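Local coordinates for protein macrophage receptor MARCO (Mus musculus, PDB 2OYA) that is a macrophage scavenger receptor whose cysteine-rich domain carries a basic and an acidic cluster that both contribute to ligand recognition, at residues E19-Y22 against N23-W26; S82-S85 against W86-N90. All coordinates share one frame; numbering follows the deposited sequence.

Contact 1: E19-Y22 against N23-W26; sequences EVYY and NNEW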
loop_
_atom_site.group_PDB
_atom_site.type_symbol
_atom_site.label_atom_id
_atom_site.label_comp_id
_atom_site.label_asym_id
_atom_site.label_seq_id
_atom_site.Cartn_x
_atom_site.Cartn_y
_atom_site.Cartn_z
ATOM N N GLU A 19 -4.024 -0.165 2.019
ATOM C CA GLU A 19 -4.676 -1.425 2.425
ATOM C C GLU A 19 -4.616 -2.478 1.339
ATOM O O GLU A 19 -4.503 -2.153 0.169
ATOM C CB GLU A 19 -6.116 -1.183 2.903
ATOM C CG GLU A 19 -6.144 -0.308 4.164
ATOM C CD GLU A 19 -7.507 -0.195 4.816
ATOM O OE1 GLU A 19 -7.575 0.470 5.875
ATOM O OE2 GLU A 19 -8.497 -0.779 4.298
ATOM N N VAL A 20 -4.666 -3.745 1.751
ATOM C CA VAL A 20 -4.472 -4.870 0.852
ATOM C C VAL A 20 -5.538 -5.918 1.171
ATOM O O VAL A 20 -5.918 -6.081 2.328
ATOM C CB VAL A 20 -3.016 -5.448 0.966
ATOM C CG1 VAL A 20 -2.726 -6.002 2.373
ATOM C CG2 VAL A 20 -2.748 -6.495 -0.074
ATOM N N TYR A 21 -6.043 -6.576 0.126
ATOM C CA TYR A 21 -7.114 -7.559 0.260
ATOM C C TYR A 21 -6.520 -8.970 0.192
ATOM O O TYR A 21 -5.981 -9.392 -0.850
ATOM C CB TYR A 21 -8.154 -7.339 -0.851
ATOM C CG TYR A 21 -9.448 -8.079 -0.627
ATOM C CD1 TYR A 21 -10.413 -7.598 0.277
ATOM C CD2 TYR A 21 -9.720 -9.258 -1.316
ATOM C CE1 TYR A 21 -11.613 -8.290 0.481
ATOM C CE2 TYR A 21 -10.922 -9.949 -1.121
ATOM C CZ TYR A 21 -11.859 -9.459 -0.234
ATOM O OH TYR A 21 -13.050 -10.148 -0.033
ATOM N N TYR A 22 -6.594 -9.690 1.307
ATOM C CA TYR A 22 -5.983 -11.014 1.416
ATOM C C TYR A 22 -6.897 -11.865 2.299
ATOM O O TYR A 22 -7.507 -11.362 3.248
ATOM C CB TYR A 22 -4.582 -10.878 2.018
ATOM C CG TYR A 22 -3.884 -12.169 2.361
ATOM C CD1 TYR A 22 -3.051 -12.797 1.433
ATOM C CD2 TYR A 22 -4.025 -12.743 3.629
ATOM C CE1 TYR A 22 -2.378 -13.995 1.758
ATOM C CE2 TYR A 22 -3.385 -13.929 3.962
ATOM C CZ TYR A 22 -2.557 -14.545 3.024
ATOM O OH TYR A 22 -1.908 -15.707 3.379
ATOM N N ASN A 23 -6.994 -13.153 1.977
ATOM C CA ASN A 23 -7.918 -14.052 2.671
ATOM C C ASN A 23 -9.307 -13.454 2.866
ATOM O O ASN A 23 -9.906 -13.565 3.942
ATOM C CB ASN A 23 -7.336 -14.552 4.006
ATOM C CG ASN A 23 -7.967 -15.872 4.444
ATOM O OD1 ASN A 23 -8.354 -16.697 3.604
ATOM N ND2 ASN A 23 -8.081 -16.072 5.749
ATOM N N ASN A 24 -9.788 -12.797 1.813
ATOM C CA ASN A 24 -11.158 -12.253 1.728
ATOM C C ASN A 24 -11.464 -11.140 2.700
ATOM O O ASN A 24 -12.626 -10.918 3.030
ATOM C CB ASN A 24 -12.216 -13.369 1.799
ATOM C CG ASN A 24 -11.906 -14.514 0.837
ATOM O OD1 ASN A 24 -11.898 -14.319 -0.368
ATOM N ND2 ASN A 24 -11.596 -15.691 1.379
ATOM N N GLU A 25 -10.426 -10.438 3.163
ATOM C CA GLU A 25 -10.640 -9.315 4.062
ATOM C C GLU A 25 -9.643 -8.229 3.751
ATOM O O GLU A 25 -8.498 -8.522 3.453
ATOM C CB GLU A 25 -10.420 -9.737 5.513
ATOM C CG GLU A 25 -11.413 -10.732 6.074
ATOM C CD GLU A 25 -11.218 -10.941 7.553
ATOM O OE1 GLU A 25 -11.940 -10.280 8.326
ATOM O OE2 GLU A 25 -10.340 -11.745 7.937
ATOM N N TRP A 26 -10.090 -6.977 3.830
ATOM C CA TRP A 26 -9.159 -5.844 3.818
ATOM C C TRP A 26 -8.329 -5.789 5.093
ATOM O O TRP A 26 -8.858 -5.890 6.208
ATOM C CB TRP A 26 -9.907 -4.510 3.613
ATOM C CG TRP A 26 -10.460 -4.380 2.233
ATOM C CD1 TRP A 26 -11.767 -4.534 1.853
ATOM C CD2 TRP A 26 -9.722 -4.118 1.040
ATOM N NE1 TRP A 26 -11.894 -4.346 0.490
ATOM C CE2 TRP A 26 -10.652 -4.102 -0.036
ATOM C CE3 TRP A 26 -8.362 -3.881 0.765
ATOM C CZ2 TRP A 26 -10.263 -3.859 -1.357
ATOM C CZ3 TRP A 26 -7.978 -3.653 -0.549
ATOM C CH2 TRP A 26 -8.918 -3.655 -1.593
#
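Tyr21 and Trp26 meet across a beta hairpin with a two-residue loop in the SRCR domain, in which strand 17-22 turns back into strand 25-29 through a type I' beta turn from Tyr22 to Glu25. The backbone evidence is a reciprocal pair of bonds between Tyr22 and Glu25, an antiparallel hydrogen-bonded pair. Tyr22 N gives to Glu25 O at 3.1 Å, and Glu25 N gives to Tyr22 O, also at 3.1 Å. Asn23 and Asn24 both have positive phi, the left-handed conformation that defines this turn type.

The aromatic contacts across the hairpin belong to the next, non-hydrogen-bonded pair. Tyr21 turns an edge to the indole face of Trp26, a T-shaped pair with the Tyr21 ring centroid and the Trp26 five-membered-ring centroid 4.7 Å apart and planes inclined by 61°; CD1 of Tyr21 makes the nearest approach, 3.5 Å from Trp26 CE2. Over the six-membered ring of Trp26, Tyr21 CB lies 3.7 Å from its centroid, a CH-pi contact only 11° off the normal. With CG anti to the backbone N (chi1 -167°), the Tyr21 ring also leans toward the turn and lays one face over Glu25 N. On the other sheet face Tyr22 stacks on Trp86.

The remaining contacts are polar or from the backbone. Glu19 O sits at the edge of the indole, while the Glu19 carboxylate is salt-bridged through OE1 to Arg17. A CA-H...O contact joins Trp26 CA to Val20 O at 3.6 Å.

Contact 2: S82-S85 against W86-N90; sequences SKNS and WGNHN. With SO4 (sulfate ion), chain C.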
loop_
_atom_site.group_PDB
_atom_site.type_symbol
_atom_site.label_atom_id
_atom_site.label_comp_id
_atom_site.label_asym_id
_atom_site.label_seq_id
_atom_site.Cartn_x
_atom_site.Cartn_y
_atom_site.Cartn_z
ATOM N N SER A 82 9.447 -9.101 -1.970
ATOM C CA SER A 82 9.884 -9.748 -0.754
ATOM C C SER A 82 9.213 -9.040 0.431
ATOM O O SER A 82 9.093 -7.807 0.430
ATOM C CB SER A 82 11.391 -9.621 -0.628
ATOM O OG SER A 82 11.807 -10.202 0.584
ATOM N N LYS A 83 8.794 -9.827 1.421
ATOM C CA LYS A 83 8.089 -9.327 2.612
ATOM C C LYS A 83 7.958 -10.466 3.633
ATOM O O LYS A 83 8.242 -11.627 3.307
ATOM C CB LYS A 83 6.706 -8.766 2.209
ATOM C CG LYS A 83 5.772 -9.781 1.554
ATOM C CD LYS A 83 4.918 -9.180 0.436
ATOM C CE LYS A 83 4.043 -10.259 -0.187
ATOM N NZ LYS A 83 4.854 -11.351 -0.813
ATOM N N ASN A 84 7.547 -10.152 4.863
ATOM C CA ASN A 84 7.215 -11.193 5.837
ATOM C C ASN A 84 6.131 -12.102 5.258
ATOM O O ASN A 84 5.431 -11.714 4.314
ATOM C CB ASN A 84 6.699 -10.585 7.150
ATOM C CG ASN A 84 7.807 -10.179 8.121
ATOM O OD1 ASN A 84 7.527 -9.893 9.297
ATOM N ND2 ASN A 84 9.047 -10.147 7.654
ATOM N N SER A 85 5.986 -13.303 5.823
ATOM C CA SER A 85 4.811 -14.143 5.587
ATOM C C SER A 85 3.562 -13.262 5.753
ATOM O O SER A 85 3.547 -12.390 6.613
ATOM C CB SER A 85 4.756 -15.281 6.613
ATOM O OG SER A 85 5.832 -16.174 6.473
ATOM N N TRP A 86 2.536 -13.480 4.925
ATOM C CA TRP A 86 1.281 -12.748 5.068
ATOM C C TRP A 86 0.723 -12.973 6.468
ATOM O O TRP A 86 0.648 -14.123 6.938
ATOM C CB TRP A 86 0.263 -13.213 4.045
ATOM C CG TRP A 86 0.546 -12.806 2.625
ATOM C CD1 TRP A 86 1.282 -13.499 1.692
ATOM C CD2 TRP A 86 0.070 -11.635 1.969
ATOM N NE1 TRP A 86 1.309 -12.812 0.499
ATOM C CE2 TRP A 86 0.565 -11.666 0.638
ATOM C CE3 TRP A 86 -0.724 -10.544 2.375
ATOM C CZ2 TRP A 86 0.276 -10.666 -0.291
ATOM C CZ3 TRP A 86 -1.019 -9.543 1.430
ATOM C CH2 TRP A 86 -0.517 -9.619 0.121
ATOM N N GLY A 87 0.378 -11.873 7.135
ATOM C CA GLY A 87 -0.190 -11.893 8.470
ATOM C C GLY A 87 0.807 -12.040 9.611
ATOM O O GLY A 87 0.405 -12.011 10.779
ATOM N N ASN A 88 2.088 -12.220 9.279
ATOM C CA ASN A 88 3.178 -12.294 10.271
ATOM C C ASN A 88 3.766 -10.912 10.554
ATOM O O ASN A 88 4.519 -10.385 9.741
ATOM C CB ASN A 88 4.276 -13.267 9.788
ATOM C CG ASN A 88 5.474 -13.375 10.757
ATOM O OD1 ASN A 88 6.605 -13.582 10.323
ATOM N ND2 ASN A 88 5.224 -13.257 12.052
ATOM N N HIS A 89 3.411 -10.337 11.705
ATOM C CA HIS A 89 3.877 -8.994 12.085
ATOM C C HIS A 89 4.045 -8.875 13.604
ATOM O O HIS A 89 3.507 -9.676 14.364
ATOM C CB HIS A 89 2.867 -7.935 11.605
ATOM C CG HIS A 89 1.556 -8.002 12.331
ATOM N ND1 HIS A 89 1.321 -7.304 13.494
ATOM C CD2 HIS A 89 0.449 -8.750 12.111
ATOM C CE1 HIS A 89 0.109 -7.590 13.940
ATOM N NE2 HIS A 89 -0.437 -8.468 13.117
ATOM N N ASN A 90 4.785 -7.865 14.044
ATOM C CA ASN A 90 4.768 -7.496 15.453
ATOM C C ASN A 90 4.408 -6.018 15.556
ATOM O O ASN A 90 5.177 -5.213 16.081
ATOM C CB ASN A 90 6.111 -7.813 16.115
ATOM C CG ASN A 90 7.308 -7.178 15.395
ATOM O OD1 ASN A 90 7.171 -6.516 14.351
ATOM N ND2 ASN A 90 8.498 -7.381 15.965
HETATM S S SO4 C . 3.458 -16.694 2.641
HETATM O O1 SO4 C . 2.613 -16.005 3.637
HETATM O O2 SO4 C . 4.621 -15.880 2.282
HETATM O O3 SO4 C . 3.900 -17.964 3.212
HETATM O O4 SO4 C . 2.668 -16.987 1.450
HETATM O O HOH W 1 3.020 -12.794 -2.405
HETATM O O HOH W 2 7.694 -13.958 8.059
#
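Ser85 and Asn88 close a type II beta turn in a long SRCR-domain loop between strands 64-66 and 98-101, Asn88 N giving to Ser85 O at 3.0 Å with a 157° angle at the hydrogen. Gly87 has the positive phi expected at the third position of such a turn.

Among the side chains, Asn88 extends with CG anti to its own N (chi1 179°), which puts OD1 where a bridging water reaches it. This water accepts from Ser85 N at 2.9 Å while donating to Asn88 OD1, a second, solvent-mediated tie across the turn. The CB atoms of Ser85 and Asn88 are themselves 3.8 Å apart, and Asn84 CB touches the carbonyl oxygen of Asn88.

Lys83 meets Trp86 through its aliphatic part: Lys83 CE approaches the indole obliquely, 3.8 Å from Trp86 CZ2. The bend at chi4 turns the ammonium end back, where Lys83 NZ bonds to Cys81 O and also gives to a water at 2.8 Å; that water accepts a weak bond from Trp86 NE1. The indole itself is packed from further directions by Trp65 and Leu66 of strand 64-66 and by Trp79, so the ring of this surface turn lies against that strand, to which Gly87 is also joined by a backbone bond with Trp65.

A sulfate ion, probably from the crystallisation liquor, sits at the edge of the Trp86 ring. One of its oxygens is held by the backbone N of the turn's second residue, Trp86 N giving to sulfate O1 at 2.8 Å with a 149° angle.

Overall arrangement
Both contacts are local, formed around beta turns at the surface of one SRCR domain, but they use different scaffolds. Contact 1 pairs two strands of the mixed sheet, and its evidence is regular cross-strand bonding with aromatic packing; contact 2 lies in irregular loop, where a single turn bond is supplemented by water and a sulfate ion. Val20 is the buried exception in contact 1; none of the touching residues of contact 2 is buried. The centres lie 14 Å apart, yet the two meet directly: Tyr22 CE1 is 3.3 Å from Trp86 CG, and Val20 CG2 is 3.8 Å from Trp86 CZ3. Trp65 of strand 64-66 also touches both Tyr22 and Trp86.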